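Local coordinates for putative Glycerophosphoryl diester phosphodiesterase (Silicibacter pomeroyi, PDB 3L12), which is a putative glycerophosphoryl diester phosphodiesterase with a TIM-barrel fold that carries a magnesium ion, at residues L49-V54 with P61-N66; L147-S152 with V184-D189. All blocks are in the same frame, centred on the assembly; numbering follows the deposited sequence. Where two conformers were deposited one is given.

Contact 1. Residues L49-V54 with P61-N66; sequences LEFDVV and PVVTHN. With MG (magnesium ion), chain C.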
ATOM      1  N   LEU A  49      -3.428 -11.765  -9.347  1.00  7.22           N
ATOM      2  CA  LEU A  49      -2.678 -12.048  -8.159  1.00  7.78           C
ATOM      3  C   LEU A  49      -1.953 -13.345  -8.307  1.00  8.44           C
ATOM      4  O   LEU A  49      -2.500 -14.294  -8.860  1.00 10.15           O
ATOM      5  CB  LEU A  49      -3.634 -12.246  -6.961  1.00 10.18           C
ATOM      6  CG  LEU A  49      -4.603 -11.130  -6.566  1.00  9.52           C
ATOM      7  CD1 LEU A  49      -5.489 -11.549  -5.433  1.00  9.83           C
ATOM      8  CD2 LEU A  49      -3.797  -9.853  -6.200  1.00  9.65           C
ATOM      9  N   GLU A  50      -0.747 -13.411  -7.769  1.00  6.02           N
ATOM     10  CA  GLU A  50      -0.056 -14.652  -7.617  1.00  6.48           C
ATOM     11  C   GLU A  50       0.078 -14.954  -6.126  1.00  6.66           C
ATOM     12  O   GLU A  50       0.304 -14.046  -5.304  1.00  6.88           O
ATOM     13  CB  GLU A  50       1.290 -14.584  -8.254  1.00  7.11           C
ATOM     14  CG  GLU A  50       2.099 -15.881  -8.280  1.00  6.21           C
ATOM     15  CD  GLU A  50       2.946 -16.188  -7.049  1.00  7.77           C
ATOM     16  OE1 GLU A  50       3.019 -15.380  -6.124  1.00  7.25           O
ATOM     17  OE2 GLU A  50       3.611 -17.278  -7.005  1.00  8.03           O
ATOM     18  N   PHE A  51      -0.053 -16.213  -5.769  1.00  6.64           N
ATOM     19  CA  PHE A  51       0.093 -16.619  -4.400  1.00  7.17           C
ATOM     20  C   PHE A  51       0.433 -18.119  -4.380  1.00  8.77           C
ATOM     21  O   PHE A  51       0.326 -18.783  -5.409  1.00  6.80           O
ATOM     22  CB  PHE A  51      -1.177 -16.316  -3.633  1.00  6.74           C
ATOM     23  CG  PHE A  51      -2.382 -16.973  -4.221  1.00  7.17           C
ATOM     24  CD1 PHE A  51      -3.098 -16.352  -5.210  1.00 10.75           C
ATOM     25  CD2 PHE A  51      -2.799 -18.247  -3.789  1.00  9.85           C
ATOM     26  CE1 PHE A  51      -4.240 -16.952  -5.755  1.00 11.23           C
ATOM     27  CE2 PHE A  51      -3.932 -18.857  -4.338  1.00 11.62           C
ATOM     28  CZ  PHE A  51      -4.655 -18.175  -5.321  1.00 11.74           C
ATOM     29  N   ASP A  52       0.778 -18.618  -3.199  1.00  6.87           N
ATOM     30  CA  ASP A  52       1.333 -19.969  -3.065  1.00  5.93           C
ATOM     31  C   ASP A  52       0.453 -20.779  -2.164  1.00  6.72           C
ATOM     32  O   ASP A  52      -0.092 -20.207  -1.173  1.00  7.20           O
ATOM     33  CB  ASP A  52       2.726 -19.894  -2.486  1.00  7.70           C
ATOM     34  CG  ASP A  52       3.571 -18.846  -3.182  1.00  7.66           C
ATOM     35  OD1 ASP A  52       4.039 -19.137  -4.335  1.00  8.93           O
ATOM     36  OD2 ASP A  52       3.758 -17.751  -2.579  1.00  7.85           O
ATOM     37  N   VAL A  53       0.357 -22.079  -2.452  1.00  8.15           N
ATOM     38  CA  VAL A  53      -0.447 -22.965  -1.630  1.00  8.56           C
ATOM     39  C   VAL A  53       0.374 -24.182  -1.233  1.00  8.62           C
ATOM     40  O   VAL A  53       1.057 -24.769  -2.052  1.00  7.90           O
ATOM     41  CB  VAL A  53      -1.737 -23.394  -2.339  1.00  7.96           C
ATOM     42  CG1 VAL A  53      -2.589 -24.376  -1.472  1.00  8.54           C
ATOM     43  CG2 VAL A  53      -2.556 -22.139  -2.731  1.00  8.01           C
ATOM     44  N   VAL A  54       0.312 -24.488   0.065  0.70  8.89           N
ATOM     45  CA  VAL A  54       1.012 -25.599   0.693  0.70  9.18           C
ATOM     46  C   VAL A  54       0.011 -26.362   1.597  0.70  8.56           C
ATOM     47  O   VAL A  54      -0.942 -25.762   2.160  0.70  9.03           O
ATOM     48  CB  VAL A  54       2.201 -24.986   1.520  0.70 10.65           C
ATOM     49  CG1 VAL A  54       2.865 -26.031   2.360  0.70 11.35           C
ATOM     50  CG2 VAL A  54       3.198 -24.211   0.590  0.70 11.76           C
ATOM     51  N   PRO A  61      -5.308 -26.785   2.576  1.00  7.27           N
ATOM     52  CA  PRO A  61      -4.494 -25.926   1.706  1.00  7.19           C
ATOM     53  C   PRO A  61      -4.423 -24.519   2.312  1.00  6.44           C
ATOM     54  O   PRO A  61      -5.466 -23.895   2.577  1.00  8.33           O
ATOM     55  CB  PRO A  61      -5.265 -25.899   0.379  1.00  7.98           C
ATOM     56  CG  PRO A  61      -6.271 -26.983   0.498  1.00  9.27           C
ATOM     57  CD  PRO A  61      -6.572 -27.175   1.939  1.00  8.68           C
ATOM     58  N   VAL A  62      -3.212 -24.048   2.564  1.00  7.99           N
ATOM     59  CA  VAL A  62      -2.985 -22.728   3.182  1.00  6.61           C
ATOM     60  C   VAL A  62      -2.099 -21.900   2.267  1.00  7.95           C
ATOM     61  O   VAL A  62      -1.344 -22.430   1.432  1.00  8.78           O
ATOM     62  CB  VAL A  62      -2.393 -22.815   4.612  1.00  7.74           C
ATOM     63  CG1 VAL A  62      -3.408 -23.496   5.558  1.00  8.85           C
ATOM     64  CG2 VAL A  62      -1.055 -23.512   4.612  1.00  8.51           C
ATOM     65  N   VAL A  63      -2.195 -20.577   2.462  1.00  7.86           N
ATOM     66  CA  VAL A  63      -1.509 -19.628   1.622  1.00  7.96           C
ATOM     67  C   VAL A  63      -0.223 -19.133   2.300  1.00  7.08           C
ATOM     68  O   VAL A  63      -0.279 -18.261   3.176  1.00  8.41           O
ATOM     69  CB  VAL A  63      -2.431 -18.465   1.258  1.00  8.20           C
ATOM     70  CG1 VAL A  63      -1.726 -17.537   0.257  1.00  6.38           C
ATOM     71  CG2 VAL A  63      -3.765 -18.986   0.660  1.00  7.78           C
ATOM     72  N   THR A  64       0.901 -19.736   1.906  1.00  7.71           N
ATOM     73  CA  THR A  64       2.237 -19.398   2.435  1.00  8.69           C
ATOM     74  C   THR A  64       3.225 -19.837   1.363  1.00  8.67           C
ATOM     75  O   THR A  64       2.966 -20.812   0.657  1.00  7.74           O
ATOM     76  CB  THR A  64       2.497 -19.978   3.835  1.00 10.80           C
ATOM     77  OG1 THR A  64       3.748 -19.474   4.312  1.00 10.15           O
ATOM     78  CG2 THR A  64       2.524 -21.445   3.842  1.00  9.65           C
ATOM     79  N   HIS A  65       4.368 -19.163   1.295  0.50  7.87           N
ATOM     80  CA  HIS A  65       5.258 -19.304   0.155  0.50  7.49           C
ATOM     81  C   HIS A  65       6.107 -20.528   0.113  0.50 10.06           C
ATOM     82  O   HIS A  65       6.548 -20.907  -0.973  0.50 10.81           O
ATOM     83  CB  HIS A  65       6.181 -18.068   0.012  0.50  6.59           C
ATOM     84  CG  HIS A  65       7.435 -18.133   0.844  0.50  5.11           C
ATOM     85  ND1 HIS A  65       7.450 -17.893   2.200  0.50  4.99           N
ATOM     86  CD2 HIS A  65       8.709 -18.421   0.501  0.50  5.17           C
ATOM     87  CE1 HIS A  65       8.681 -18.052   2.659  0.50  6.33           C
ATOM     88  NE2 HIS A  65       9.470 -18.324   1.642  0.50  7.45           N
ATOM     89  N   ASN A  66       6.372 -21.121   1.279  1.00  9.32           N
ATOM     90  CA  ASN A  66       7.192 -22.311   1.353  1.00 10.90           C
ATOM     91  C   ASN A  66       6.664 -23.416   2.276  1.00  9.16           C
ATOM     92  O   ASN A  66       5.800 -23.223   3.114  1.00 10.66           O
ATOM     93  CB  ASN A  66       8.578 -21.895   1.819  1.00 11.27           C
ATOM     94  CG  ASN A  66       9.617 -22.935   1.536  1.00 13.61           C
ATOM     95  OD1 ASN A  66       9.486 -23.722   0.566  1.00 16.11           O
ATOM     96  ND2 ASN A  66      10.627 -23.011   2.407  1.00 14.40           N
TER
HETATM   97 MG    MG C 313       5.108 -18.046  -5.734  1.00 11.99          MG
HETATM   98  O   HOH W   1       4.857 -16.382  -4.514  1.00  6.36           O
HETATM   99  O   HOH W   2       6.647 -20.858  -3.697  1.00 32.02           O
HETATM  100  O   HOH W   3       6.917 -18.494  -4.694  1.00  8.36           O
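A short beta hairpin on a strand of the TIM barrel forms this contact: strand 48-55 runs through the barrel wall, and residues 61-63 fold back along its C-terminal end, the two short strands running antiparallel with 146° between their directions. The hydrogen-bonded pair Val-54 and Val-62 holds them together, with Val-54 N giving to Val-62 O at 3.0 Å and Val-62 N returning a bond to Val-54 O at 2.9 Å, both nearly straight and nearly along the C=O axes. Thr-64 N gives Asp-52 O only a weak, bent bond.

Val-53 and Pro-61 lie side by side, pointing the same way, with Val-53 CG1 3.6 Å from Pro-61 CB; Leu-129 of helix 129-137 packs on both. Further along, Val-63 CG1, anti to its backbone N, comes obliquely to Phe-51, meeting its CB. Val-54 CG2, anti to its carbonyl carbon, lies 3.4 Å from Thr-64 O.

Glu-50 and Asp-52, two residues apart, send their carboxylates to one magnesium ion. Glu-50 CG is anti to the backbone N and the chain bends at chi2 (-86°), bringing OE2 to 2.1 Å from MG. Asp-52, whose CG lies beside its own backbone N, binds MG through OD1. Its other oxygen, OD2, is held by Asn-33 ND2 and passes His-65 CB at 3.6 Å. One magnesium-bound water donates to both second oxygens, Glu-50 OE1 and Asp-52 OD2, at 2.6 Å each.

Contact 2. Residues L147-S152 with V184-D189; sequences LLELKS and VMHSFD. With MG (magnesium ion), chain C.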
ATOM      1  N   LEU A 147      -3.055 -16.714 -10.298  1.00  8.14           N
ATOM      2  CA  LEU A 147      -1.938 -17.544 -10.666  1.00 10.07           C
ATOM      3  C   LEU A 147      -1.628 -18.280  -9.351  1.00  9.01           C
ATOM      4  O   LEU A 147      -0.950 -17.771  -8.459  1.00  8.70           O
ATOM      5  CB  LEU A 147      -0.816 -16.629 -11.128  1.00 12.09           C
ATOM      6  CG  LEU A 147       0.299 -17.152 -11.955  1.00 13.27           C
ATOM      7  CD1 LEU A 147      -0.216 -17.859 -13.285  1.00 13.91           C
ATOM      8  CD2 LEU A 147       1.246 -16.017 -12.282  1.00 13.08           C
ATOM      9  N   LEU A 148      -2.197 -19.478  -9.233  1.00  8.17           N
ATOM     10  CA  LEU A 148      -2.157 -20.269  -8.005  1.00  7.89           C
ATOM     11  C   LEU A 148      -0.964 -21.204  -8.065  1.00  7.33           C
ATOM     12  O   LEU A 148      -0.931 -22.205  -8.806  1.00  8.05           O
ATOM     13  CB  LEU A 148      -3.494 -20.988  -7.861  1.00  8.67           C
ATOM     14  CG  LEU A 148      -3.778 -21.740  -6.583  1.00  7.72           C
ATOM     15  CD1 LEU A 148      -5.270 -22.037  -6.556  1.00 10.17           C
ATOM     16  CD2 LEU A 148      -2.916 -23.018  -6.390  1.00  7.69           C
ATOM     17  N   GLU A 149       0.062 -20.839  -7.305  1.00  6.17           N
ATOM     18  CA  GLU A 149       1.321 -21.615  -7.309  1.00  6.42           C
ATOM     19  C   GLU A 149       1.178 -22.791  -6.332  1.00  7.35           C
ATOM     20  O   GLU A 149       1.122 -22.592  -5.105  1.00  7.96           O
ATOM     21  CB  GLU A 149       2.552 -20.781  -6.968  1.00  6.50           C
ATOM     22  CG  GLU A 149       3.824 -21.572  -7.256  1.00  7.41           C
ATOM     23  CD  GLU A 149       5.137 -20.928  -6.880  1.00  8.93           C
ATOM     24  OE1 GLU A 149       5.235 -19.704  -6.776  1.00  7.72           O
ATOM     25  OE2 GLU A 149       6.138 -21.719  -6.755  1.00 10.10           O
ATOM     26  N   LEU A 150       1.135 -24.002  -6.873  1.00  8.12           N
ATOM     27  CA  LEU A 150       1.168 -25.198  -6.043  1.00  9.50           C
ATOM     28  C   LEU A 150       2.625 -25.450  -5.646  1.00 10.66           C
ATOM     29  O   LEU A 150       3.465 -25.634  -6.535  1.00  9.67           O
ATOM     30  CB  LEU A 150       0.631 -26.384  -6.805  1.00 10.45           C
ATOM     31  CG  LEU A 150      -0.891 -26.362  -7.080  1.00 10.68           C
ATOM     32  CD1 LEU A 150      -1.115 -25.716  -8.420  1.00 11.89           C
ATOM     33  CD2 LEU A 150      -1.510 -27.740  -7.045  1.00 13.80           C
ATOM     34  N   LYS A 151       2.896 -25.427  -4.336  1.00 12.83           N
ATOM     35  CA  LYS A 151       4.251 -25.581  -3.746  1.00 16.38           C
ATOM     36  C   LYS A 151       4.259 -26.939  -3.071  1.00 18.48           C
ATOM     37  O   LYS A 151       3.716 -27.146  -1.972  1.00 17.93           O
ATOM     38  CB  LYS A 151       4.582 -24.437  -2.774  1.00 19.88           C
ATOM     39  CG  LYS A 151       6.034 -24.390  -2.262  1.00 24.84           C
ATOM     40  CD  LYS A 151       6.932 -23.872  -3.388  1.00 26.39           C
ATOM     41  CE  LYS A 151       8.282 -23.341  -2.926  1.00 28.45           C
ATOM     42  NZ  LYS A 151       9.277 -24.448  -2.947  1.00 28.61           N
ATOM     43  N   SER A 152       4.817 -27.903  -3.780  1.00 19.44           N
ATOM     44  CA  SER A 152       4.947 -29.253  -3.240  1.00 20.29           C
ATOM     45  C   SER A 152       6.131 -29.312  -2.243  1.00 20.89           C
ATOM     46  O   SER A 152       7.081 -28.511  -2.321  1.00 23.09           O
ATOM     47  CB  SER A 152       5.169 -30.220  -4.381  1.00 21.29           C
ATOM     48  OG  SER A 152       6.180 -29.690  -5.199  1.00 21.83           O
ATOM     49  N   VAL A 184      -5.607 -20.270 -12.680  1.00  8.41           N
ATOM     50  CA  VAL A 184      -4.558 -20.888 -13.438  1.00  8.38           C
ATOM     51  C   VAL A 184      -3.690 -21.693 -12.495  1.00  7.96           C
ATOM     52  O   VAL A 184      -3.233 -21.178 -11.478  1.00  9.36           O
ATOM     53  CB  VAL A 184      -3.682 -19.836 -14.153  1.00  9.80           C
ATOM     54  CG1 VAL A 184      -2.558 -20.504 -14.957  1.00 10.43           C
ATOM     55  CG2 VAL A 184      -4.535 -18.962 -15.037  1.00 10.88           C
HETATM   56  N   MSE A 185      -3.466 -22.963 -12.821  1.00  6.70           N
HETATM   57  CA  MSE A 185      -2.657 -23.848 -12.012  1.00  6.73           C
HETATM   58  C   MSE A 185      -1.186 -23.676 -12.427  1.00  7.39           C
HETATM   59  O   MSE A 185      -0.842 -23.882 -13.562  1.00  8.42           O
HETATM   60  CB  MSE A 185      -3.179 -25.265 -12.158  1.00  7.41           C
HETATM   61  CG  MSE A 185      -4.657 -25.393 -11.754  1.00  9.04           C
HETATM   62 SE   MSE A 185      -5.044 -25.224  -9.885  0.75  7.62          SE
HETATM   63  CE  MSE A 185      -4.853 -27.038  -9.381  1.00 13.55           C
ATOM     64  N   HIS A 186      -0.337 -23.307 -11.467  1.00  7.64           N
ATOM     65  CA  HIS A 186       1.012 -22.772 -11.703  1.00  7.18           C
ATOM     66  C   HIS A 186       2.025 -23.466 -10.811  1.00  7.27           C
ATOM     67  O   HIS A 186       1.751 -23.637  -9.625  1.00  7.54           O
ATOM     68  CB  HIS A 186       0.849 -21.262 -11.413  1.00  7.36           C
ATOM     69  CG  HIS A 186       2.065 -20.398 -11.465  1.00  7.65           C
ATOM     70  ND1 HIS A 186       2.678 -20.015 -12.641  1.00  8.81           N
ATOM     71  CD2 HIS A 186       2.679 -19.699 -10.474  1.00  9.04           C
ATOM     72  CE1 HIS A 186       3.657 -19.166 -12.357  1.00 10.24           C
ATOM     73  NE2 HIS A 186       3.673 -18.954 -11.055  1.00  9.74           N
ATOM     74  N   SER A 187       3.182 -23.875 -11.355  1.00  6.56           N
ATOM     75  CA  SER A 187       4.158 -24.560 -10.526  1.00  7.07           C
ATOM     76  C   SER A 187       5.517 -24.742 -11.153  1.00  8.30           C
ATOM     77  O   SER A 187       5.657 -24.794 -12.378  1.00  7.96           O
ATOM     78  CB  SER A 187       3.615 -25.993 -10.212  1.00  8.19           C
ATOM     79  OG  SER A 187       4.248 -26.579  -9.071  1.00  8.90           O
ATOM     80  N   PHE A 188       6.486 -24.900 -10.267  1.00  8.36           N
ATOM     81  CA  PHE A 188       7.796 -25.389 -10.643  1.00 10.17           C
ATOM     82  C   PHE A 188       7.743 -26.910 -10.805  1.00 10.29           C
ATOM     83  O   PHE A 188       8.592 -27.478 -11.458  1.00 12.15           O
ATOM     84  CB  PHE A 188       8.871 -25.102  -9.592  1.00 11.07           C
ATOM     85  CG  PHE A 188       9.493 -23.733  -9.693  1.00 12.50           C
ATOM     86  CD1 PHE A 188      10.454 -23.457 -10.641  1.00 14.78           C
ATOM     87  CD2 PHE A 188       9.128 -22.757  -8.810  1.00 13.67           C
ATOM     88  CE1 PHE A 188      11.072 -22.194 -10.672  1.00 15.16           C
ATOM     89  CE2 PHE A 188       9.742 -21.490  -8.873  1.00 14.20           C
ATOM     90  CZ  PHE A 188      10.696 -21.250  -9.790  1.00 13.69           C
ATOM     91  N   ASP A 189       6.787 -27.556 -10.156  1.00 10.90           N
ATOM     92  CA  ASP A 189       6.654 -29.052 -10.153  1.00 10.95           C
ATOM     93  C   ASP A 189       5.859 -29.415 -11.395  1.00  9.53           C
ATOM     94  O   ASP A 189       4.622 -29.459 -11.385  1.00 10.71           O
ATOM     95  CB  ASP A 189       5.956 -29.463  -8.847  1.00 11.26           C
ATOM     96  CG  ASP A 189       6.045 -30.947  -8.549  1.00 12.61           C
ATOM     97  OD1 ASP A 189       6.094 -31.721  -9.504  1.00 10.87           O
ATOM     98  OD2 ASP A 189       6.040 -31.292  -7.331  1.00 14.74           O
TER
HETATM   99 MG    MG C 313       5.108 -18.046  -5.734  1.00 11.99          MG
HETATM  100  O   HOH W   4       5.983 -24.303  -7.394  1.00 10.11           O
HETATM  101  O   HOH W   3       6.917 -18.494  -4.694  1.00  8.36           O
HETATM  102  O   HOH W   1       4.857 -16.382  -4.514  1.00  6.36           O
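The imidazole of His-186 has Leu-147 over one face, with CG 3.7 Å from the ring centroid and only 6° off its normal, a clear CH-pi contact. At the ring edge, near its plane, Glu-149 CB approaches His-186 CD2 at 3.7 Å, and the Glu-149 carboxylate stands almost perpendicular to the imidazole, 88° between planes. The Phe-188 ring receives Glu-149 OE2 at its edge.

This face-and-edge packing belongs to a parallel strand pair in a beta-alpha-beta unit of the TIM barrel, in which Leu-147, Glu-149, Val-184 and His-186 share one face while Leu-148 and Met-185 (modelled as selenomethionine) share the other. Leu-148 N donates to Val-184 O, and Leu-150 N to His-186 O, each nearly along the C=O axis; between them His-186 N reaches Leu-148 O at 2.9 Å from above the carbonyl plane.

At the C-terminal ends of the strands, hydroxyls join in. Ser-187 OG gives its proton to Leu-150 O at 2.8 Å, in the carbonyl plane, and accepts Asp-189 N in an ST turn. Ser-152 OG donates to the anti lone pair of Asp-189 OD2, which also forms a salt bridge with Arg-163; Asp-189 OD1 meanwhile caps helix 190-199 at Leu-192 N.

Glu-149 CG is anti to the backbone N (chi1 -169°), and the chain is extended beyond it, so that OE1 binds magnesium at 2.0 Å, while OE2 accepts from a water that also bonds Leu-150 O and Phe-188 N. Ser-206 OG bonds His-186 ND1, and NE2 bonds an unknown ligand, probably from the crystallisation liquor; the magnesium and the Glu-149 carboxylate may influence the protonation of the ring.

Overall arrangement
Both contacts illustrate how a barrel wall gathers a metal site from separate stretches of chain. From the N terminus, contact 1 closes a tight hairpin, with six residues between its segments. Contact 2 opens only later, bridging a 31-residue crossover that includes helix 160-176. The two loops are therefore in series, neither nested nor crossing. In space they are neighbours, their centres about 9 Å apart, because strands 48-55 and 145-150 lie side by side and parallel, and Val-53 N is probably hydrogen-bonded to Glu-149 O. Together they tie the hairpin to strand 183-187 and converge on one magnesium ion, sharing two of its waters.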